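Local coordinates for branched-chain-amino-acid aminotransferase (Pseudomonas aeruginosa, PDB 6NST), which probably transfers the amino group of leucine, isoleucine or valine to 2-oxoglutarate, using pyridoxal 5'-phosphate as cofactor, at residues A[199-204]-A[251-256]; A[245-250]-A[265-270]. The protein carries 1 engineered substitution. One frame throughout, in Å; residues are numbered along the deposited sequence.

Contact 1 of 2, residues A[199-204]-A[251-256]; sequences NIFIIK and EAFFTG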
loop_
_atom_site.group_PDB
_atom_site.type_symbol
_atom_site.label_atom_id
_atom_site.label_comp_id
_atom_site.label_asym_id
_atom_site.label_seq_id
_atom_site.Cartn_x
_atom_site.Cartn_y
_atom_site.Cartn_z
ATOM N N ASN A 199 22.168 9.293 5.043
ATOM C CA ASN A 199 21.392 9.878 3.961
ATOM C C ASN A 199 22.158 9.746 2.651
ATOM O O ASN A 199 23.393 9.762 2.627
ATOM C CB ASN A 199 21.080 11.349 4.245
ATOM C CG ASN A 199 20.037 11.524 5.336
ATOM O OD1 ASN A 199 20.368 11.688 6.511
ATOM N ND2 ASN A 199 18.768 11.492 4.949
ATOM N N ILE A 200 21.419 9.605 1.554
ATOM C CA ILE A 200 22.006 9.319 0.252
ATOM C C ILE A 200 21.790 10.510 -0.672
ATOM O O ILE A 200 20.757 11.187 -0.610
ATOM C CB ILE A 200 21.430 8.020 -0.355
ATOM C CG1 ILE A 200 22.217 7.611 -1.604
ATOM C CG2 ILE A 200 19.948 8.168 -0.665
ATOM C CD1 ILE A 200 21.949 6.187 -2.059
ATOM N N PHE A 201 22.787 10.779 -1.511
ATOM C CA PHE A 201 22.735 11.833 -2.511
ATOM C C PHE A 201 23.172 11.260 -3.851
ATOM O O PHE A 201 23.983 10.334 -3.907
ATOM C CB PHE A 201 23.650 13.016 -2.152
ATOM C CG PHE A 201 23.179 13.830 -0.977
ATOM C CD1 PHE A 201 23.309 13.353 0.317
ATOM C CD2 PHE A 201 22.636 15.091 -1.169
ATOM C CE1 PHE A 201 22.888 14.111 1.396
ATOM C CE2 PHE A 201 22.212 15.852 -0.097
ATOM C CZ PHE A 201 22.339 15.361 1.188
ATOM N N ILE A 202 22.625 11.813 -4.929
ATOM C CA ILE A 202 23.071 11.482 -6.276
ATOM C C ILE A 202 23.257 12.776 -7.054
ATOM O O ILE A 202 22.615 13.793 -6.770
ATOM C CB ILE A 202 22.098 10.531 -7.015
ATOM C CG1 ILE A 202 20.755 11.209 -7.275
ATOM C CG2 ILE A 202 21.896 9.242 -6.229
ATOM C CD1 ILE A 202 19.794 10.347 -8.070
ATOM N N ILE A 203 24.160 12.737 -8.029
ATOM C CA ILE A 203 24.451 13.871 -8.897
ATOM C C ILE A 203 24.209 13.441 -10.335
ATOM O O ILE A 203 24.658 12.367 -10.752
ATOM C CB ILE A 203 25.894 14.384 -8.712
ATOM C CG1 ILE A 203 26.035 15.173 -7.409
ATOM C CG2 ILE A 203 26.314 15.254 -9.890
ATOM C CD1 ILE A 203 26.268 14.322 -6.185
ATOM N N LYS A 204 23.492 14.272 -11.088
ATOM C CA LYS A 204 23.227 14.014 -12.501
ATOM C C LYS A 204 23.341 15.338 -13.242
ATOM O O LYS A 204 22.546 16.254 -13.006
ATOM C CB LYS A 204 21.847 13.384 -12.702
ATOM C CG LYS A 204 21.556 12.951 -14.134
ATOM C CD LYS A 204 22.613 11.988 -14.645
ATOM C CE LYS A 204 22.268 11.468 -16.035
ATOM N NZ LYS A 204 21.026 10.640 -16.030
ATOM N N GLU A 251 27.189 10.682 -10.044
ATOM C CA GLU A 251 27.843 10.480 -8.759
ATOM C C GLU A 251 26.807 10.028 -7.742
ATOM O O GLU A 251 25.598 10.131 -7.963
ATOM C CB GLU A 251 28.530 11.756 -8.256
ATOM C CG GLU A 251 29.574 12.333 -9.188
ATOM C CD GLU A 251 30.111 13.659 -8.690
ATOM O OE1 GLU A 251 30.194 14.607 -9.498
ATOM O OE2 GLU A 251 30.440 13.754 -7.489
ATOM N N ALA A 252 27.299 9.536 -6.608
ATOM C CA ALA A 252 26.443 9.162 -5.492
ATOM C C ALA A 252 27.298 9.082 -4.239
ATOM O O ALA A 252 28.446 8.633 -4.301
ATOM C CB ALA A 252 25.736 7.825 -5.744
ATOM N N PHE A 253 26.743 9.518 -3.109
ATOM C CA PHE A 253 27.472 9.398 -1.856
ATOM C C PHE A 253 26.503 9.325 -0.687
ATOM O O PHE A 253 25.310 9.607 -0.816
ATOM C CB PHE A 253 28.470 10.551 -1.660
ATOM C CG PHE A 253 27.848 11.918 -1.659
ATOM C CD1 PHE A 253 27.412 12.499 -0.477
ATOM C CD2 PHE A 253 27.728 12.637 -2.835
ATOM C CE1 PHE A 253 26.852 13.765 -0.476
ATOM C CE2 PHE A 253 27.170 13.904 -2.838
ATOM C CZ PHE A 253 26.733 14.470 -1.659
ATOM N N PHE A 254 27.049 8.929 0.458
ATOM C CA PHE A 254 26.335 8.853 1.721
ATOM C C PHE A 254 26.795 9.978 2.639
ATOM O O PHE A 254 27.956 10.395 2.601
ATOM C CB PHE A 254 26.577 7.505 2.410
ATOM C CG PHE A 254 25.761 6.372 1.853
ATOM C CD1 PHE A 254 24.398 6.508 1.653
ATOM C CD2 PHE A 254 26.361 5.162 1.543
ATOM C CE1 PHE A 254 23.647 5.461 1.150
ATOM C CE2 PHE A 254 25.617 4.113 1.038
ATOM C CZ PHE A 254 24.257 4.264 0.843
ATOM N N THR A 255 25.875 10.462 3.473
ATOM C CA THR A 255 26.196 11.441 4.501
ATOM C C THR A 255 25.716 10.933 5.850
ATOM O O THR A 255 24.639 10.338 5.953
ATOM C CB THR A 255 25.568 12.811 4.220
ATOM O OG1 THR A 255 24.140 12.693 4.201
ATOM C CG2 THR A 255 26.055 13.358 2.889
ATOM N N GLY A 256 26.520 11.172 6.875
ATOM C CA GLY A 256 26.175 10.761 8.224
ATOM C C GLY A 256 27.231 11.254 9.187
ATOM O O GLY A 256 28.330 11.653 8.788
HETATM O O HOH W 1 22.751 12.510 6.985
#

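Contact 2 of 2, residues A[245-250]-A[265-270]; sequences EVYIAD and REVDGR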
loop_
_atom_site.group_PDB
_atom_site.type_symbol
_atom_site.label_atom_id
_atom_site.label_comp_id
_atom_site.label_asym_id
_atom_site.label_seq_id
_atom_site.Cartn_x
_atom_site.Cartn_y
_atom_site.Cartn_z
ATOM N N GLU A 245 17.089 5.190 -10.955
ATOM C CA GLU A 245 17.613 6.541 -11.120
ATOM C C GLU A 245 19.001 6.671 -10.504
ATOM O O GLU A 245 19.842 7.418 -11.019
ATOM C CB GLU A 245 16.639 7.547 -10.502
ATOM C CG GLU A 245 17.046 9.003 -10.633
ATOM C CD GLU A 245 15.972 9.952 -10.131
ATOM O OE1 GLU A 245 14.855 9.480 -9.813
ATOM O OE2 GLU A 245 16.244 11.170 -10.053
ATOM N N VAL A 246 19.262 5.947 -9.412
ATOM C CA VAL A 246 20.599 5.924 -8.828
ATOM C C VAL A 246 21.580 5.214 -9.753
ATOM O O VAL A 246 22.753 5.599 -9.835
ATOM C CB VAL A 246 20.559 5.260 -7.436
ATOM C CG1 VAL A 246 21.941 5.274 -6.790
ATOM C CG2 VAL A 246 19.539 5.951 -6.544
ATOM N N TYR A 247 21.123 4.175 -10.464
ATOM C CA TYR A 247 22.013 3.410 -11.333
ATOM C C TYR A 247 22.645 4.294 -12.405
ATOM O O TYR A 247 23.808 4.096 -12.773
ATOM C CB TYR A 247 21.255 2.257 -12.000
ATOM C CG TYR A 247 20.692 1.197 -11.074
ATOM C CD1 TYR A 247 21.085 1.109 -9.742
ATOM C CD2 TYR A 247 19.763 0.270 -11.545
ATOM C CE1 TYR A 247 20.563 0.132 -8.905
ATOM C CE2 TYR A 247 19.240 -0.705 -10.718
ATOM C CZ TYR A 247 19.641 -0.769 -9.398
ATOM O OH TYR A 247 19.122 -1.743 -8.575
ATOM N N ILE A 248 21.897 5.270 -12.915
ATOM C CA ILE A 248 22.342 6.082 -14.041
ATOM C C ILE A 248 22.788 7.477 -13.596
ATOM O O ILE A 248 22.896 8.382 -14.423
ATOM C CB ILE A 248 21.263 6.173 -15.129
ATOM C CG1 ILE A 248 20.001 6.840 -14.574
ATOM C CG2 ILE A 248 20.961 4.794 -15.685
ATOM C CD1 ILE A 248 18.892 7.001 -15.593
ATOM N N ALA A 249 23.046 7.669 -12.307
ATOM C CA ALA A 249 23.557 8.947 -11.839
ATOM C C ALA A 249 25.042 9.077 -12.155
ATOM O O ALA A 249 25.756 8.082 -12.311
ATOM C CB ALA A 249 23.326 9.103 -10.336
ATOM N N ASP A 250 25.502 10.328 -12.257
ATOM C CA ASP A 250 26.926 10.578 -12.466
ATOM C C ASP A 250 27.725 10.297 -11.201
ATOM O O ASP A 250 28.827 9.739 -11.264
ATOM C CB ASP A 250 27.152 12.021 -12.921
ATOM C CG ASP A 250 26.503 12.324 -14.256
ATOM O OD1 ASP A 250 26.344 11.394 -15.072
ATOM O OD2 ASP A 250 26.156 13.501 -14.493
ATOM N N ARG A 265 30.525 3.998 -5.389
ATOM C CA ARG A 265 30.997 3.695 -6.732
ATOM C C ARG A 265 30.145 2.664 -7.457
ATOM O O ARG A 265 30.184 2.616 -8.692
ATOM C CB ARG A 265 32.449 3.203 -6.691
ATOM C CG ARG A 265 32.654 1.917 -5.922
ATOM C CD ARG A 265 34.104 1.471 -6.005
ATOM N NE ARG A 265 34.354 0.291 -5.184
ATOM C CZ ARG A 265 34.221 -0.958 -5.614
ATOM N NH1 ARG A 265 33.839 -1.194 -6.861
ATOM N NH2 ARG A 265 34.470 -1.971 -4.794
ATOM N N GLU A 266 29.367 1.860 -6.732
ATOM C CA GLU A 266 28.626 0.763 -7.335
ATOM C C GLU A 266 27.353 0.511 -6.540
ATOM O O GLU A 266 27.371 0.533 -5.308
ATOM C CB GLU A 266 29.475 -0.513 -7.384
ATOM C CG GLU A 266 28.918 -1.606 -8.276
ATOM C CD GLU A 266 29.549 -2.956 -7.995
ATOM O OE1 GLU A 266 29.490 -3.409 -6.833
ATOM O OE2 GLU A 266 30.102 -3.562 -8.935
ATOM N N VAL A 267 26.252 0.276 -7.249
ATOM C CA VAL A 267 24.963 -0.025 -6.637
ATOM C C VAL A 267 24.361 -1.214 -7.373
ATOM O O VAL A 267 24.111 -1.134 -8.583
ATOM C CB VAL A 267 24.002 1.175 -6.680
ATOM C CG1 VAL A 267 22.679 0.814 -6.013
ATOM C CG2 VAL A 267 24.617 2.389 -6.008
ATOM N N ASP A 268 24.124 -2.306 -6.646
ATOM C CA ASP A 268 23.513 -3.512 -7.207
ATOM C C ASP A 268 24.277 -3.999 -8.434
ATOM O O ASP A 268 23.690 -4.413 -9.438
ATOM C CB ASP A 268 22.039 -3.272 -7.539
ATOM C CG ASP A 268 21.217 -2.941 -6.315
ATOM O OD1 ASP A 268 21.602 -3.389 -5.214
ATOM O OD2 ASP A 268 20.190 -2.237 -6.452
ATOM N N GLY A 269 25.605 -3.945 -8.356
ATOM C CA GLY A 269 26.450 -4.315 -9.468
ATOM C C GLY A 269 26.517 -3.308 -10.598
ATOM O O GLY A 269 27.275 -3.526 -11.550
ATOM N N ARG A 270 25.749 -2.221 -10.537
ATOM C CA ARG A 270 25.807 -1.168 -11.545
ATOM C C ARG A 270 26.898 -0.173 -11.171
ATOM O O ARG A 270 26.864 0.413 -10.082
ATOM C CB ARG A 270 24.470 -0.439 -11.676
ATOM C CG ARG A 270 23.413 -1.163 -12.479
ATOM C CD ARG A 270 22.711 -2.202 -11.642
ATOM N NE ARG A 270 21.627 -2.843 -12.372
ATOM C CZ ARG A 270 20.898 -3.840 -11.887
ATOM N NH1 ARG A 270 21.141 -4.309 -10.671
ATOM N NH2 ARG A 270 19.929 -4.368 -12.619
#

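Contact 1 of 2, residues A[199-204]-A[251-256]
Phe201 and Phe253 sit opposite each other as a hydrogen-bonded pair of two antiparallel strands, 199-204 and 251-256, neighbours in the mixed sheet of this class-IV aminotransferase chain. The backbone pairing is regular. Asn199–Thr255, Phe201–Phe253 and Ile203–Glu251 are hydrogen-bonded pairs, each with both N-H...O bonds made; Ile200–Phe254 and Ile202–Ala252 are the non-hydrogen-bonded pairs between them. Not all six bonds meet the carbonyl alike: Phe201 N approaches Phe253 O almost end-on at 2.9 Å, whereas Ile203 N sits above the carbonyl plane of Glu251. In the non-hydrogen-bonded gaps CA-H...O contacts fill in, as from Phe254 CA to Asn199 O at 3.2 Å.

Apolar packing differs on the two faces. On the Phe201 face, Phe253 has CG between its backbone N and carbonyl carbon (chi1 59°), which swings the ring toward the partner strand, and Phe201 CB rests over one of its faces, 3.7 Å from the centroid in a CH-pi contact. The two rings are nearly parallel, planes at 5°, but slid so far that they barely overlap. Ile203 CD1 reaches the rim of the Phe253 ring, 3.5 Å from CE2. Helices 220-231 and 279-292 pack on this layer, the first against Phe201, the second against Phe253 and Ile203. On the other face Ile200 CD1 touches Phe254 CE1 at 3.7 Å.

Polar ends find partners beyond the pair: the Glu251 carboxylate receives the backbone N-H groups of Val280 and Thr281 at the start of helix 279-292, and Asn199 ND2 donates to Leu217 O. The Asn199 side chain lies about 4 Å from a bound sulfate. A water donates to Asn199 OD1 at 2.6 Å and also hydrogen-bonds Thr255 OG1 at 3.1 Å.

Contact 2 of 2, residues A[245-250]-A[265-270]
Tyr247, in the last turn of helix 243-247, lays its ring flat against the side chain of Arg270, the closing residue of the type I' turn 267-270, which joins strands 262-267 and 270-271 as a tight beta hairpin. The guanidinium and ring planes are 9° apart with centres at 4.4 Å, an offset, near-parallel stack. It is shifted so that Arg270 CD, not the charged group, lies over the middle of the ring, a CH-pi contact 3.8 Å from the centroid, while NE comes over the CE2 side. The bend of the arginine at chi2 (82°) folds the chain back across that face. NH1 then turns to Asp268 O within the same turn, a 2.8 Å bond on a carbonyl lone pair, and NH2 donates to Ile68 O of a second subunit.

The rim of the same ring meets the rest of the turn. Val267 CG1 lies in the ring plane, 3.6 Å from Tyr247 CE1, and Val267 CG2 meets Val246 CG1 at 4.0 Å, the two valines crossing at about a right angle. Asp268 presents OD2 in the ring plane as well, with its carboxylate turned 82° against the ring.

Tyr247 OH is placed to donate to Asp268 OD2, but the modelled 2.4 Å is too short to be taken at face value. Arg243 NH2 bonds the phenol oxygen and makes only a long, weak ion pair with Asp268 OD2, which Thr144 OG1 also bonds. These surroundings would probably stabilise the aspartate's negative charge, while Arg270 ties helix end and turn to the neighbouring subunit.

How the contacts relate
The centres of contacts 1 and 2 lie about 11 Å apart, on the same side of the chain's centre. Their segments alternate in sequence: 199-204, then 245-250, 251-256 and 265-270. Helix 243-247 leads through the short loop 248-250 into strand 251-256, whose other neighbour in the mixed sheet is the next strand, 262-267. Contact 1 joins two strands within the sheet; contact 2 sets the helix end against the hairpin turn that ends strand 262-267. They touch where Ile203 O meets Asp250 CB at 3.3 Å. Asn199's side chain is about 9 Å from that of Lys160, the probable cofactor lysine; contact 2 lies against two other subunits, where segment 199-204 has a weak ion pair from Lys204 to Asp64 of the second.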